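Putative acetyl-CoA acetyltransferase (Thermus thermophilus, PDB 1ULQ) probably catalyses the transfer of acyl groups to acetyl-CoA as a member of the thiolase family, using a cysteine that would carry the acyl-thioester intermediate. Local coordinates at the interface of chains A and B and the interface of chains A and C. Coordinates in Å, arbitrary orientation; residue numbers count along the deposited sequence, not the author numbering. Chains: chain A/B/C, putative acetyl-CoA acetyltransferase.

Contact 1: the interface of chains A and B. Residues chain A 129-134; chain B 129-134.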
# COMPACT_ATOMS: atom_id res chain seq x y z
N PRO A 129 -3.95 7.60 8.29
CA PRO A 129 -5.32 7.57 8.81
C PRO A 129 -5.44 8.66 9.86
O PRO A 129 -4.46 8.96 10.54
CB PRO A 129 -5.41 6.18 9.41
CG PRO A 129 -4.51 5.38 8.53
CD PRO A 129 -3.32 6.27 8.40
N GLU A 130 -6.62 9.26 9.99
CA GLU A 130 -6.84 10.31 10.98
C GLU A 130 -7.75 9.79 12.09
O GLU A 130 -7.81 10.36 13.17
CB GLU A 130 -7.51 11.53 10.36
CG GLU A 130 -6.64 12.40 9.46
CD GLU A 130 -7.42 13.59 8.90
OE1 GLU A 130 -7.99 14.38 9.69
OE2 GLU A 130 -7.46 13.74 7.67
N ARG A 131 -8.46 8.70 11.81
CA ARG A 131 -9.39 8.10 12.76
C ARG A 131 -9.04 6.65 13.06
O ARG A 131 -8.22 6.04 12.38
CB ARG A 131 -10.82 8.19 12.23
CG ARG A 131 -10.95 7.77 10.76
CD ARG A 131 -12.34 8.00 10.17
NE ARG A 131 -13.33 6.99 10.56
CZ ARG A 131 -14.32 6.57 9.78
NH1 ARG A 131 -14.46 7.06 8.55
NH2 ARG A 131 -15.16 5.64 10.20
N GLY A 132 -9.70 6.13 14.09
CA GLY A 132 -9.48 4.76 14.54
C GLY A 132 -9.59 3.66 13.50
O GLY A 132 -8.58 3.31 12.89
N PHE A 133 -10.78 3.09 13.29
CA PHE A 133 -10.96 2.05 12.28
C PHE A 133 -11.69 2.68 11.12
O PHE A 133 -12.91 2.68 11.06
CB PHE A 133 -11.81 0.89 12.80
CG PHE A 133 -11.10 -0.00 13.77
CD1 PHE A 133 -10.74 0.46 15.03
CD2 PHE A 133 -10.80 -1.32 13.43
CE1 PHE A 133 -10.09 -0.38 15.94
CE2 PHE A 133 -10.15 -2.16 14.34
CZ PHE A 133 -9.80 -1.68 15.59
N PRO A 134 -10.93 3.21 10.15
CA PRO A 134 -11.49 3.87 8.97
C PRO A 134 -12.40 2.99 8.13
O PRO A 134 -12.63 1.81 8.43
CB PRO A 134 -10.25 4.29 8.18
CG PRO A 134 -9.11 4.18 9.18
CD PRO A 134 -9.49 2.98 9.97
N PRO B 129 -5.82 0.37 10.29
CA PRO B 129 -5.33 1.09 11.46
C PRO B 129 -6.29 0.84 12.61
O PRO B 129 -7.48 0.64 12.38
CB PRO B 129 -5.38 2.55 11.02
CG PRO B 129 -5.23 2.46 9.56
CD PRO B 129 -6.10 1.31 9.19
N GLU B 130 -5.78 0.86 13.83
CA GLU B 130 -6.62 0.63 14.99
C GLU B 130 -6.68 1.90 15.82
O GLU B 130 -7.53 2.06 16.68
CB GLU B 130 -6.07 -0.51 15.84
CG GLU B 130 -6.13 -1.89 15.21
CD GLU B 130 -5.52 -2.97 16.10
OE1 GLU B 130 -5.94 -3.13 17.27
OE2 GLU B 130 -4.61 -3.67 15.60
N ARG B 131 -5.76 2.81 15.54
CA ARG B 131 -5.67 4.06 16.28
C ARG B 131 -5.79 5.23 15.32
O ARG B 131 -5.68 5.06 14.11
CB ARG B 131 -4.34 4.11 17.03
CG ARG B 131 -4.13 5.26 18.01
CD ARG B 131 -2.75 5.93 17.82
NE ARG B 131 -1.63 4.97 17.76
CZ ARG B 131 -0.38 5.29 17.43
NH1 ARG B 131 -0.06 6.56 17.13
NH2 ARG B 131 0.57 4.35 17.38
N GLY B 132 -5.99 6.42 15.88
CA GLY B 132 -6.13 7.64 15.08
C GLY B 132 -5.02 8.00 14.11
O GLY B 132 -5.18 7.80 12.90
N PHE B 133 -3.91 8.57 14.59
CA PHE B 133 -2.78 8.93 13.73
C PHE B 133 -1.67 7.97 14.07
O PHE B 133 -0.81 8.27 14.89
CB PHE B 133 -2.28 10.35 14.00
CG PHE B 133 -3.12 11.43 13.40
CD1 PHE B 133 -4.37 11.72 13.90
CD2 PHE B 133 -2.65 12.15 12.31
CE1 PHE B 133 -5.15 12.71 13.33
CE2 PHE B 133 -3.42 13.14 11.73
CZ PHE B 133 -4.67 13.42 12.24
N PRO B 134 -1.65 6.80 13.42
CA PRO B 134 -0.61 5.81 13.70
C PRO B 134 0.81 6.31 13.50
O PRO B 134 1.05 7.45 13.12
CB PRO B 134 -0.95 4.67 12.73
CG PRO B 134 -2.41 4.88 12.45
CD PRO B 134 -2.50 6.36 12.31

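Contact 2: the interface of chains A and C. Residues chain A 25, 60-61, 63-64, 69; chain C 146-150.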
# COMPACT_ATOMS: atom_id res chain seq x y z
N ARG A 25 19.48 3.08 -8.25
CA ARG A 25 18.74 3.95 -7.35
C ARG A 25 19.31 5.37 -7.33
O ARG A 25 20.52 5.57 -7.42
CB ARG A 25 18.70 3.36 -5.95
CG ARG A 25 19.83 2.45 -5.61
CD ARG A 25 20.03 2.50 -4.11
NE ARG A 25 18.86 2.02 -3.39
CZ ARG A 25 18.61 2.28 -2.11
NH1 ARG A 25 19.44 3.03 -1.40
NH2 ARG A 25 17.53 1.76 -1.52
N GLY A 60 11.36 8.50 -2.05
CA GLY A 60 11.84 7.13 -2.10
C GLY A 60 13.29 6.90 -1.68
O GLY A 60 13.73 7.38 -0.63
N GLU A 61 14.02 6.15 -2.51
CA GLU A 61 15.43 5.85 -2.26
C GLU A 61 16.24 7.16 -2.21
O GLU A 61 17.43 7.16 -1.92
CB GLU A 61 15.95 4.90 -3.36
CG GLU A 61 15.36 3.48 -3.29
CD GLU A 61 15.51 2.67 -4.59
OE1 GLU A 61 15.39 1.42 -4.53
OE2 GLU A 61 15.72 3.25 -5.68
N ASN A 63 15.24 9.70 -0.25
CA ASN A 63 14.74 10.36 0.95
C ASN A 63 15.82 10.82 1.92
O ASN A 63 16.95 10.34 1.91
CB ASN A 63 13.73 9.47 1.69
CG ASN A 63 14.40 8.46 2.62
OD1 ASN A 63 14.88 8.82 3.70
ND2 ASN A 63 14.44 7.20 2.20
N ARG A 64 15.42 11.77 2.77
CA ARG A 64 16.24 12.37 3.81
C ARG A 64 17.58 12.96 3.40
O ARG A 64 18.63 12.60 3.94
CB ARG A 64 16.40 11.39 4.97
CG ARG A 64 15.05 11.01 5.61
CD ARG A 64 15.17 10.80 7.10
NE ARG A 64 16.27 9.89 7.37
CZ ARG A 64 16.88 9.80 8.55
NH1 ARG A 64 16.48 10.56 9.56
NH2 ARG A 64 17.89 8.96 8.70
N MET A 69 23.57 11.70 1.65
CA MET A 69 23.59 10.25 1.42
C MET A 69 24.52 9.92 0.27
O MET A 69 25.36 9.03 0.36
CB MET A 69 22.19 9.75 1.06
CG MET A 69 21.13 10.13 2.07
SD MET A 69 21.29 9.21 3.58
CE MET A 69 19.73 9.64 4.36
N GLY C 146 12.39 7.64 10.74
CA GLY C 146 13.69 7.93 10.15
C GLY C 146 14.18 7.17 8.93
O GLY C 146 13.72 7.44 7.82
N TRP C 147 15.13 6.25 9.13
CA TRP C 147 15.70 5.45 8.04
C TRP C 147 14.67 4.61 7.30
O TRP C 147 13.91 3.85 7.89
CB TRP C 147 16.80 4.51 8.56
CG TRP C 147 18.14 5.15 8.86
CD1 TRP C 147 18.72 5.27 10.08
CD2 TRP C 147 19.07 5.70 7.91
NE1 TRP C 147 19.97 5.85 9.95
CE2 TRP C 147 20.20 6.12 8.63
CE3 TRP C 147 19.05 5.86 6.53
CZ2 TRP C 147 21.31 6.70 8.02
CZ3 TRP C 147 20.16 6.44 5.91
CH2 TRP C 147 21.27 6.85 6.66
N ARG C 148 14.68 4.74 5.98
CA ARG C 148 13.77 4.02 5.10
C ARG C 148 14.41 3.82 3.73
O ARG C 148 15.34 4.53 3.35
CB ARG C 148 12.46 4.79 4.99
CG ARG C 148 12.57 6.30 4.95
CD ARG C 148 11.16 6.90 4.96
NE ARG C 148 11.09 8.33 4.67
CZ ARG C 148 11.37 9.29 5.55
NH1 ARG C 148 11.75 8.98 6.78
NH2 ARG C 148 11.24 10.57 5.19
N PHE C 149 13.91 2.85 2.98
CA PHE C 149 14.48 2.55 1.67
C PHE C 149 15.99 2.48 1.87
O PHE C 149 16.75 2.93 1.02
CB PHE C 149 14.14 3.64 0.66
CG PHE C 149 12.67 3.78 0.38
CD1 PHE C 149 11.84 4.45 1.26
CD2 PHE C 149 12.12 3.27 -0.79
CE1 PHE C 149 10.49 4.60 1.00
CE2 PHE C 149 10.76 3.41 -1.06
CZ PHE C 149 9.95 4.07 -0.17
N VAL C 150 16.41 1.93 3.00
CA VAL C 150 17.82 1.82 3.33
C VAL C 150 18.69 1.30 2.19
O VAL C 150 18.27 0.41 1.46
CB VAL C 150 18.02 0.93 4.54
CG1 VAL C 150 19.49 0.85 4.89
CG2 VAL C 150 17.22 1.45 5.70

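Contact 1: the interface of chains A and B
Two copies of one loop, residues 129-134 of chains A and B, meet across a two-fold axis in a small homotypic patch that joins one half of the deposited four-chain assembly to the other; tetramers of this general kind are known among thiolases, and this loop pairing may contribute to such a tetramer in solution. The outer ends of the patch are formed by phenylalanine rings. A:Phe133, its CG anti to the carbonyl carbon (chi1 -74°), lays one face against the backbone of B:Pro129 and B:Glu130, with B:Glu130 CA 3.7 Å above the ring plane, toward the ring's margin rather than over its middle. The ring tip also meets the aliphatic stem of that glutamate, A:Phe133 CZ lying 3.7 Å from B:Glu130 CG. Ring and stem run alongside each other in the same direction, and because the glutamate chain is extended beyond CG (chi2 178°) its methylenes make the contact while the carboxylate is carried onward, its plane turned 48° from the ring. B:Phe133 repeats this on A:Glu130, with B:Phe133 CZ 3.6 Å from A:Glu130 CG. Between these ends, the A:Pro129 and B:Pro129 rings cross at about a right angle near the axis. A:Pro129 also crosses B:Pro134 obliquely, as B:Pro129 does A:Pro134, with A:Pro134 CD 3.9 Å from B:Pro129 CD. A:Pro129 O faces B:Gly132 O, and A:Gly132 O faces B:Pro129 O; all can only accept, so their close approach is a clash of the 3.0 Å model. The A:Arg131 and B:Arg131 side chains are poorly ordered. In the fold, the segment is a loop connecting strands 124-126 and 138-142.

Contact 2: the interface of chains A and C
Two separate aromatic contacts form the apolar part, made by C:Trp147 and C:Phe149 at either end of a short chain C loop segment packed against chain A. A:Met69, from helix 66-73, slides antiparallel past the indole and touches the outer rim of its six-membered ring, with CE 3.6 Å from C:Trp147 CZ3; the bend at chi2 (-72°) turns the thioether toward that rim. C:Phe149 presents a ring face to the backbone of A:Gly60, whose CA sits over its centre in a CH-pi contact.

Over the indole, A:Arg64 makes a cation-pi contact: NH2 lies 3.6 Å from the centroid of the five-membered ring of C:Trp147. The guanidinium stands steeply to the indole, at 69°, so it points NH2 at the face rather than lying flat on it, while its own face rests on the C:Gly146-C:Trp147 peptide. Between the two aromatic residues, the A:Asn63 amide stacks on the C:Arg148 guanidinium, their planes 13° apart. A:Asn63 ND2 bridges the chains, donating to C:Arg148 O at 3.0 Å and to A:Gly60 O at 2.9 Å, which should fix the amide's rotation. C:Arg148 NH1 turns back to its own chain, meeting an in-plane lone pair of C:Gly146 O at 2.7 Å, but its N-H points poorly and the bond is strongly bent. At the rim, A:Glu61 OE1 forms a long salt bridge with A:Arg25 NE and may help position that guanidinium. A:Arg25 NH2 donates to C:Phe149 O at 2.9 Å from above the carbonyl plane.

The C-alpha centres of contact 1 and contact 2 lie about 25 Å apart, and the two contacts have no residue in common, although both draw on chain A. Chain A therefore meets two different copies of itself through separate patches: contact 1 pairs identical loops, whereas contact 2 sets one segment against a different one and has a twin with the chains exchanged. Together the two two-fold interfaces can build the deposited four-chain assembly. Contact 2 is nearer the predicted catalytic residues, its centre about 21 Å from A:Cys89, compared with about 34 Å for contact 1; neither patch is centred on the active site of chain A.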